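Local coordinates for tricorn protease (Thermoplasma acidophilum, PDB 1K32), which cleaves peptides as a serine protease of the S41 family, probably acting downstream of the proteasome with beta propellers gating its substrates, at residues D425-D430 / F434-F439; P1003-E1008 / I1022-D1027. One frame throughout, in Å; residues are numbered along the deposited sequence.

Contact 1 of 2, residues D425-D430 / F434-F439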
ATOM      1  N   ASP A 425       9.144  30.030 -32.044  1.00 19.13           N
ATOM      2  CA  ASP A 425       9.143  29.786 -30.596  1.00 20.39           C
ATOM      3  C   ASP A 425       8.727  31.079 -29.862  1.00 19.37           C
ATOM      4  O   ASP A 425       9.543  31.978 -29.667  1.00 18.11           O
ATOM      5  CB  ASP A 425      10.550  29.330 -30.152  1.00 20.63           C
ATOM      6  CG  ASP A 425      10.597  28.846 -28.701  1.00 20.93           C
ATOM      7  OD1 ASP A 425      11.673  28.364 -28.270  1.00 21.84           O
ATOM      8  OD2 ASP A 425       9.578  28.945 -27.992  1.00 18.45           O
ATOM      9  N   PHE A 426       7.452  31.165 -29.475  1.00 19.23           N
ATOM     10  CA  PHE A 426       6.926  32.348 -28.783  1.00 19.65           C
ATOM     11  C   PHE A 426       5.862  31.991 -27.766  1.00 20.07           C
ATOM     12  O   PHE A 426       5.300  30.902 -27.807  1.00 18.85           O
ATOM     13  CB  PHE A 426       6.340  33.369 -29.774  1.00 19.44           C
ATOM     14  CG  PHE A 426       5.284  32.809 -30.705  1.00 21.60           C
ATOM     15  CD1 PHE A 426       5.589  32.531 -32.033  1.00 20.97           C
ATOM     16  CD2 PHE A 426       3.975  32.611 -30.267  1.00 21.19           C
ATOM     17  CE1 PHE A 426       4.605  32.071 -32.915  1.00 21.87           C
ATOM     18  CE2 PHE A 426       2.983  32.149 -31.147  1.00 20.68           C
ATOM     19  CZ  PHE A 426       3.297  31.882 -32.467  1.00 19.07           C
ATOM     20  N   THR A 427       5.579  32.926 -26.865  1.00 20.67           N
ATOM     21  CA  THR A 427       4.579  32.708 -25.826  1.00 22.69           C
ATOM     22  C   THR A 427       3.916  34.044 -25.477  1.00 23.68           C
ATOM     23  O   THR A 427       4.491  35.105 -25.701  1.00 22.23           O
ATOM     24  CB  THR A 427       5.231  32.081 -24.554  1.00 21.26           C
ATOM     25  OG1 THR A 427       4.211  31.562 -23.699  1.00 22.10           O
ATOM     26  CG2 THR A 427       6.054  33.121 -23.778  1.00 21.07           C
ATOM     27  N   ILE A 428       2.705  33.987 -24.934  1.00 22.68           N
ATOM     28  CA  ILE A 428       1.978  35.202 -24.578  1.00 23.72           C
ATOM     29  C   ILE A 428       1.650  35.204 -23.101  1.00 23.60           C
ATOM     30  O   ILE A 428       1.106  34.216 -22.602  1.00 24.48           O
ATOM     31  CB  ILE A 428       0.639  35.294 -25.342  1.00 22.02           C
ATOM     32  CG1 ILE A 428       0.864  34.985 -26.817  1.00 22.19           C
ATOM     33  CG2 ILE A 428       0.030  36.690 -25.164  1.00 21.80           C
ATOM     34  CD1 ILE A 428      -0.406  34.869 -27.608  1.00 21.84           C
ATOM     35  N   SER A 429       1.953  36.307 -22.409  1.00 22.40           N
ATOM     36  CA  SER A 429       1.662  36.419 -20.974  1.00 22.21           C
ATOM     37  C   SER A 429       0.164  36.283 -20.718  1.00 22.91           C
ATOM     38  O   SER A 429      -0.652  36.634 -21.577  1.00 23.23           O
ATOM     39  CB  SER A 429       2.173  37.758 -20.411  1.00 24.29           C
ATOM     40  OG  SER A 429       1.615  38.884 -21.086  1.00 24.53           O
ATOM     41  N   ASP A 430      -0.203  35.779 -19.542  1.00 23.96           N
ATOM     42  CA  ASP A 430      -1.614  35.591 -19.213  1.00 26.01           C
ATOM     43  C   ASP A 430      -2.449  36.869 -19.217  1.00 26.95           C
ATOM     44  O   ASP A 430      -3.644  36.813 -19.474  1.00 26.84           O
ATOM     45  CB  ASP A 430      -1.778  34.900 -17.859  1.00 28.89           C
ATOM     46  CG  ASP A 430      -1.489  33.410 -17.921  1.00 32.60           C
ATOM     47  OD1 ASP A 430      -1.968  32.687 -17.024  1.00 34.34           O
ATOM     48  OD2 ASP A 430      -0.783  32.963 -18.850  1.00 33.94           O
ATOM     49  N   PHE A 434       2.569  40.973 -22.733  1.00 22.65           N
ATOM     50  CA  PHE A 434       3.872  40.719 -23.334  1.00 23.70           C
ATOM     51  C   PHE A 434       3.910  39.482 -24.228  1.00 23.56           C
ATOM     52  O   PHE A 434       3.162  38.515 -24.035  1.00 21.26           O
ATOM     53  CB  PHE A 434       4.951  40.540 -22.250  1.00 24.62           C
ATOM     54  CG  PHE A 434       4.865  41.526 -21.125  1.00 25.00           C
ATOM     55  CD1 PHE A 434       4.215  41.199 -19.943  1.00 26.37           C
ATOM     56  CD2 PHE A 434       5.446  42.785 -21.239  1.00 26.02           C
ATOM     57  CE1 PHE A 434       4.150  42.116 -18.887  1.00 26.87           C
ATOM     58  CE2 PHE A 434       5.382  43.703 -20.188  1.00 23.25           C
ATOM     59  CZ  PHE A 434       4.737  43.370 -19.017  1.00 24.88           C
ATOM     60  N   ILE A 435       4.811  39.527 -25.201  1.00 22.63           N
ATOM     61  CA  ILE A 435       5.016  38.419 -26.116  1.00 23.39           C
ATOM     62  C   ILE A 435       6.522  38.180 -26.093  1.00 23.35           C
ATOM     63  O   ILE A 435       7.307  39.055 -26.460  1.00 21.80           O
ATOM     64  CB  ILE A 435       4.537  38.775 -27.553  1.00 25.99           C
ATOM     65  CG1 ILE A 435       3.053  39.177 -27.519  1.00 26.70           C
ATOM     66  CG2 ILE A 435       4.747  37.587 -28.495  1.00 24.59           C
ATOM     67  CD1 ILE A 435       2.468  39.591 -28.860  1.00 24.59           C
ATOM     68  N   ALA A 436       6.929  37.010 -25.618  1.00 22.23           N
ATOM     69  CA  ALA A 436       8.346  36.673 -25.564  1.00 21.52           C
ATOM     70  C   ALA A 436       8.597  35.660 -26.664  1.00 20.89           C
ATOM     71  O   ALA A 436       7.800  34.744 -26.860  1.00 20.25           O
ATOM     72  CB  ALA A 436       8.701  36.077 -24.203  1.00 23.53           C
ATOM     73  N   TYR A 437       9.709  35.817 -27.373  1.00 18.50           N
ATOM     74  CA  TYR A 437      10.029  34.920 -28.472  1.00 17.86           C
ATOM     75  C   TYR A 437      11.528  34.788 -28.735  1.00 19.20           C
ATOM     76  O   TYR A 437      12.299  35.719 -28.477  1.00 19.74           O
ATOM     77  CB  TYR A 437       9.332  35.416 -29.742  1.00 18.31           C
ATOM     78  CG  TYR A 437       9.636  36.867 -30.067  1.00 15.95           C
ATOM     79  CD1 TYR A 437      10.658  37.210 -30.949  1.00 18.62           C
ATOM     80  CD2 TYR A 437       8.906  37.897 -29.478  1.00 19.56           C
ATOM     81  CE1 TYR A 437      10.950  38.551 -31.239  1.00 17.74           C
ATOM     82  CE2 TYR A 437       9.188  39.250 -29.756  1.00 17.16           C
ATOM     83  CZ  TYR A 437      10.211  39.565 -30.633  1.00 19.10           C
ATOM     84  OH  TYR A 437      10.523  40.890 -30.865  1.00 20.11           O
ATOM     85  N   GLY A 438      11.928  33.613 -29.226  1.00 18.68           N
ATOM     86  CA  GLY A 438      13.317  33.368 -29.569  1.00 18.26           C
ATOM     87  C   GLY A 438      13.608  34.065 -30.891  1.00 20.12           C
ATOM     88  O   GLY A 438      12.935  33.817 -31.908  1.00 21.71           O
ATOM     89  N   PHE A 439      14.609  34.938 -30.889  1.00 19.85           N
ATOM     90  CA  PHE A 439      14.953  35.701 -32.080  1.00 18.29           C
ATOM     91  C   PHE A 439      16.264  35.263 -32.738  1.00 18.74           C
ATOM     92  O   PHE A 439      17.349  35.531 -32.227  1.00 17.53           O
ATOM     93  CB  PHE A 439      14.985  37.197 -31.714  1.00 18.99           C
ATOM     94  CG  PHE A 439      15.199  38.105 -32.894  1.00 17.11           C
ATOM     95  CD1 PHE A 439      16.439  38.677 -33.129  1.00 18.08           C
ATOM     96  CD2 PHE A 439      14.161  38.367 -33.780  1.00 19.35           C
ATOM     97  CE1 PHE A 439      16.646  39.506 -34.236  1.00 20.77           C
ATOM     98  CE2 PHE A 439      14.349  39.192 -34.892  1.00 20.72           C
ATOM     99  CZ  PHE A 439      15.597  39.767 -35.124  1.00 19.33           C
TER
HETATM  100  O   HOH W   1      11.614  31.365 -32.363  1.00 17.94           O
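S429 and F434 grip each other twice where the two strands of this antiparallel hairpin meet the turn. S429 N donates to F434 O at 3.0 Å, and F434 N returns a nearly straight bond to S429 OG at 2.8 Å. The side chain can do this because OG sits between its own backbone N and carbonyl carbon (chi1 58°); OG also bonds N431 within the turn. With an alanine here, F434 N would probably lose its acceptor and N431 its partner, freeing the turn end of the hairpin to move.

Further along, T427 and A436 form the hydrogen-bonded pair, T427 N reaching A436 O at 2.9 Å and A436 N reaching T427 O at 3.1 Å. G438 N then donates to D425 O at 2.9 Å. A water completes that same pair, accepting from D425 N and donating to G438 O in place of a second direct bond. Between these pairs, F426 CB meets Y437 CB at 3.6 Å. The Y437 hydroxyl bonds E416, and D425 OD1 accepts from A476 N of strand 474-479. Peptide groups, one hydroxyl and one water thus satisfy D425, T427 and S429 on the blade's edge strand and F434, A436 and G438 opposite, fixing the register.

Contact 2 of 2, residues P1003-E1008 / I1022-D1027; sequences PDVEIE and IDYAID
In the S41 peptidase domain the last strand of the parallel sheet, 1005-1006, packs against helix 1020-1032 near the end of the chain. Strand 1005-1006 is an edge strand within the chain, bonded through its backbone to strand 954-958. After the short helix 1011-1015, the C-terminal helix 1020-1032 comes back against it, so that one aromatic ring meets V1005 of the strand and I1007 just beyond it. Y1024 is that ring. Both V1005 and I1007, alternate residues of the chain and so on the same side of it, point toward the helix and share the tyrosine between them.

I1007 takes the base of the ring. Its CD1 lies over one face, 4.2 Å from the ring centroid and 26° off the normal, a CH-pi contact, with Y1024 CD2 the nearest ring atom; its CG1 lies 4.0 Å from Y1024 CG. V1005 takes the phenol end, approaching obliquely. The ring is carried across to the strand because Y1024 CG is anti to the backbone N (chi1 -175°), extending the side chain from the helix.

No hydrogen bond links the two segments; the contact is van der Waals and CH-pi packing, and I957 of strand 954-958 also touches all three side chains. The same helix is also tied to helix 830-848, by the salt bridge from D1027 to R848. Both V1005 methyls approach the phenol oxygen from one side, CG1 and CG2 each 3.7 Å from Y1024 OH, while CG1 also comes to 3.6 Å from Y1024 CZ.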
ATOM      1  N   PRO A1003      37.553  12.705 -61.341  1.00 25.65           N
ATOM      2  CA  PRO A1003      38.654  12.165 -60.550  1.00 26.32           C
ATOM      3  C   PRO A1003      39.958  12.606 -61.205  1.00 26.62           C
ATOM      4  O   PRO A1003      39.954  12.986 -62.371  1.00 23.84           O
ATOM      5  CB  PRO A1003      38.447  10.656 -60.665  1.00 26.00           C
ATOM      6  CG  PRO A1003      37.913  10.519 -62.054  1.00 26.61           C
ATOM      7  CD  PRO A1003      36.879  11.638 -62.100  1.00 25.95           C
ATOM      8  N   ASP A1004      41.059  12.564 -60.458  1.00 26.82           N
ATOM      9  CA  ASP A1004      42.366  12.917 -61.012  1.00 28.49           C
ATOM     10  C   ASP A1004      42.703  11.852 -62.053  1.00 29.92           C
ATOM     11  O   ASP A1004      43.252  12.147 -63.112  1.00 30.45           O
ATOM     12  CB  ASP A1004      43.441  12.914 -59.922  1.00 27.98           C
ATOM     13  CG  ASP A1004      43.278  14.053 -58.944  1.00 29.75           C
ATOM     14  OD1 ASP A1004      43.323  15.219 -59.383  1.00 31.51           O
ATOM     15  OD2 ASP A1004      43.104  13.791 -57.735  1.00 31.93           O
ATOM     16  N   VAL A1005      42.368  10.606 -61.739  1.00 29.71           N
ATOM     17  CA  VAL A1005      42.616   9.505 -62.656  1.00 30.83           C
ATOM     18  C   VAL A1005      41.317   8.750 -62.865  1.00 30.51           C
ATOM     19  O   VAL A1005      40.754   8.182 -61.925  1.00 29.04           O
ATOM     20  CB  VAL A1005      43.688   8.526 -62.109  1.00 32.10           C
ATOM     21  CG1 VAL A1005      43.862   7.360 -63.078  1.00 31.70           C
ATOM     22  CG2 VAL A1005      45.023   9.253 -61.914  1.00 29.91           C
ATOM     23  N   GLU A1006      40.834   8.756 -64.097  1.00 30.97           N
ATOM     24  CA  GLU A1006      39.599   8.069 -64.420  1.00 32.61           C
ATOM     25  C   GLU A1006      39.828   6.574 -64.631  1.00 32.80           C
ATOM     26  O   GLU A1006      40.649   6.165 -65.451  1.00 32.44           O
ATOM     27  CB  GLU A1006      38.965   8.666 -65.680  1.00 34.96           C
ATOM     28  CG  GLU A1006      37.698   7.930 -66.105  1.00 41.84           C
ATOM     29  CD  GLU A1006      37.164   8.378 -67.459  1.00 45.58           C
ATOM     30  OE1 GLU A1006      36.191   7.759 -67.933  1.00 48.22           O
ATOM     31  OE2 GLU A1006      37.708   9.338 -68.049  1.00 47.50           O
ATOM     32  N   ILE A1007      39.109   5.761 -63.870  1.00 31.76           N
ATOM     33  CA  ILE A1007      39.212   4.317 -64.009  1.00 31.38           C
ATOM     34  C   ILE A1007      37.802   3.774 -64.128  1.00 30.75           C
ATOM     35  O   ILE A1007      37.078   3.696 -63.138  1.00 29.69           O
ATOM     36  CB  ILE A1007      39.910   3.639 -62.789  1.00 32.48           C
ATOM     37  CG1 ILE A1007      41.372   4.077 -62.702  1.00 33.70           C
ATOM     38  CG2 ILE A1007      39.874   2.119 -62.931  1.00 31.50           C
ATOM     39  CD1 ILE A1007      41.561   5.377 -62.011  1.00 35.31           C
ATOM     40  N   GLU A1008      37.410   3.427 -65.350  1.00 30.34           N
ATOM     41  CA  GLU A1008      36.098   2.857 -65.605  1.00 30.89           C
ATOM     42  C   GLU A1008      36.047   1.473 -64.965  1.00 29.80           C
ATOM     43  O   GLU A1008      37.076   0.849 -64.702  1.00 27.77           O
ATOM     44  CB  GLU A1008      35.860   2.678 -67.109  1.00 34.21           C
ATOM     45  CG  GLU A1008      35.777   3.951 -67.927  1.00 42.14           C
ATOM     46  CD  GLU A1008      34.573   4.796 -67.563  1.00 46.17           C
ATOM     47  OE1 GLU A1008      33.446   4.248 -67.527  1.00 48.31           O
ATOM     48  OE2 GLU A1008      34.756   6.011 -67.316  1.00 48.83           O
ATOM     49  N   ILE A1022      39.752  -0.347 -57.080  1.00 21.52           N
ATOM     50  CA  ILE A1022      40.479  -0.591 -55.843  1.00 22.32           C
ATOM     51  C   ILE A1022      41.918  -1.032 -56.139  1.00 22.78           C
ATOM     52  O   ILE A1022      42.853  -0.673 -55.406  1.00 20.11           O
ATOM     53  CB  ILE A1022      39.757  -1.639 -54.968  1.00 22.63           C
ATOM     54  CG1 ILE A1022      40.173  -1.439 -53.509  1.00 22.15           C
ATOM     55  CG2 ILE A1022      40.059  -3.054 -55.466  1.00 22.03           C
ATOM     56  CD1 ILE A1022      39.218  -2.067 -52.498  1.00 23.05           C
ATOM     57  N   ASP A1023      42.098  -1.799 -57.215  1.00 22.33           N
ATOM     58  CA  ASP A1023      43.434  -2.242 -57.613  1.00 25.93           C
ATOM     59  C   ASP A1023      44.325  -1.045 -57.967  1.00 25.99           C
ATOM     60  O   ASP A1023      45.473  -0.965 -57.542  1.00 25.09           O
ATOM     61  CB  ASP A1023      43.353  -3.171 -58.823  1.00 26.74           C
ATOM     62  CG  ASP A1023      43.015  -4.590 -58.443  1.00 28.18           C
ATOM     63  OD1 ASP A1023      42.608  -5.357 -59.340  1.00 29.50           O
ATOM     64  OD2 ASP A1023      43.167  -4.937 -57.255  1.00 29.22           O
ATOM     65  N   TYR A1024      43.797  -0.120 -58.763  1.00 26.92           N
ATOM     66  CA  TYR A1024      44.578   1.052 -59.136  1.00 28.22           C
ATOM     67  C   TYR A1024      44.952   1.866 -57.899  1.00 27.87           C
ATOM     68  O   TYR A1024      46.091   2.314 -57.774  1.00 29.41           O
ATOM     69  CB  TYR A1024      43.807   1.953 -60.103  1.00 28.90           C
ATOM     70  CG  TYR A1024      44.645   3.109 -60.597  1.00 32.75           C
ATOM     71  CD1 TYR A1024      45.515   2.952 -61.678  1.00 34.13           C
ATOM     72  CD2 TYR A1024      44.622   4.345 -59.943  1.00 32.73           C
ATOM     73  CE1 TYR A1024      46.340   3.996 -62.096  1.00 34.61           C
ATOM     74  CE2 TYR A1024      45.447   5.390 -60.349  1.00 34.01           C
ATOM     75  CZ  TYR A1024      46.302   5.209 -61.426  1.00 36.31           C
ATOM     76  OH  TYR A1024      47.126   6.242 -61.829  1.00 38.90           O
ATOM     77  N   ALA A1025      43.991   2.065 -56.999  1.00 27.51           N
ATOM     78  CA  ALA A1025      44.223   2.834 -55.776  1.00 27.56           C
ATOM     79  C   ALA A1025      45.326   2.184 -54.952  1.00 27.32           C
ATOM     80  O   ALA A1025      46.187   2.869 -54.406  1.00 26.47           O
ATOM     81  CB  ALA A1025      42.927   2.937 -54.945  1.00 25.07           C
ATOM     82  N   ILE A1026      45.282   0.860 -54.853  1.00 27.54           N
ATOM     83  CA  ILE A1026      46.300   0.132 -54.112  1.00 28.24           C
ATOM     84  C   ILE A1026      47.668   0.299 -54.786  1.00 28.19           C
ATOM     85  O   ILE A1026      48.658   0.650 -54.140  1.00 28.91           O
ATOM     86  CB  ILE A1026      45.961  -1.373 -54.027  1.00 27.47           C
ATOM     87  CG1 ILE A1026      44.750  -1.583 -53.107  1.00 25.49           C
ATOM     88  CG2 ILE A1026      47.174  -2.145 -53.495  1.00 26.87           C
ATOM     89  CD1 ILE A1026      44.188  -2.975 -53.146  1.00 24.56           C
ATOM     90  N   ASP A1027      47.715   0.062 -56.090  1.00 27.35           N
ATOM     91  CA  ASP A1027      48.967   0.181 -56.825  1.00 28.61           C
ATOM     92  C   ASP A1027      49.521   1.600 -56.802  1.00 29.08           C
ATOM     93  O   ASP A1027      50.735   1.798 -56.695  1.00 29.67           O
ATOM     94  CB  ASP A1027      48.762  -0.285 -58.262  1.00 30.06           C
ATOM     95  CG  ASP A1027      48.434  -1.763 -58.348  1.00 33.48           C
ATOM     96  OD1 ASP A1027      47.876  -2.201 -59.380  1.00 34.77           O
ATOM     97  OD2 ASP A1027      48.743  -2.492 -57.381  1.00 34.34           O
TER

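In the fold
The two contacts come in series along the chain, contact 1 closing well before contact 2 opens, and they lie on opposite sides of the chain's centre. Their centres are 58 Å apart and the nearest atoms about 42 Å, so neither touches the other. They share no sheet: 425-430 and 434-439 lie on neighbouring strands of a four-stranded antiparallel propeller blade, whereas 1003-1008 ends the parallel sheet of the S41 domain and 1022-1027 lies on helix 1020-1032. One contact thus belongs to a propeller, which probably takes part in substrate gating, and the other to the peptidase fold, with the PDZ family region between them in sequence.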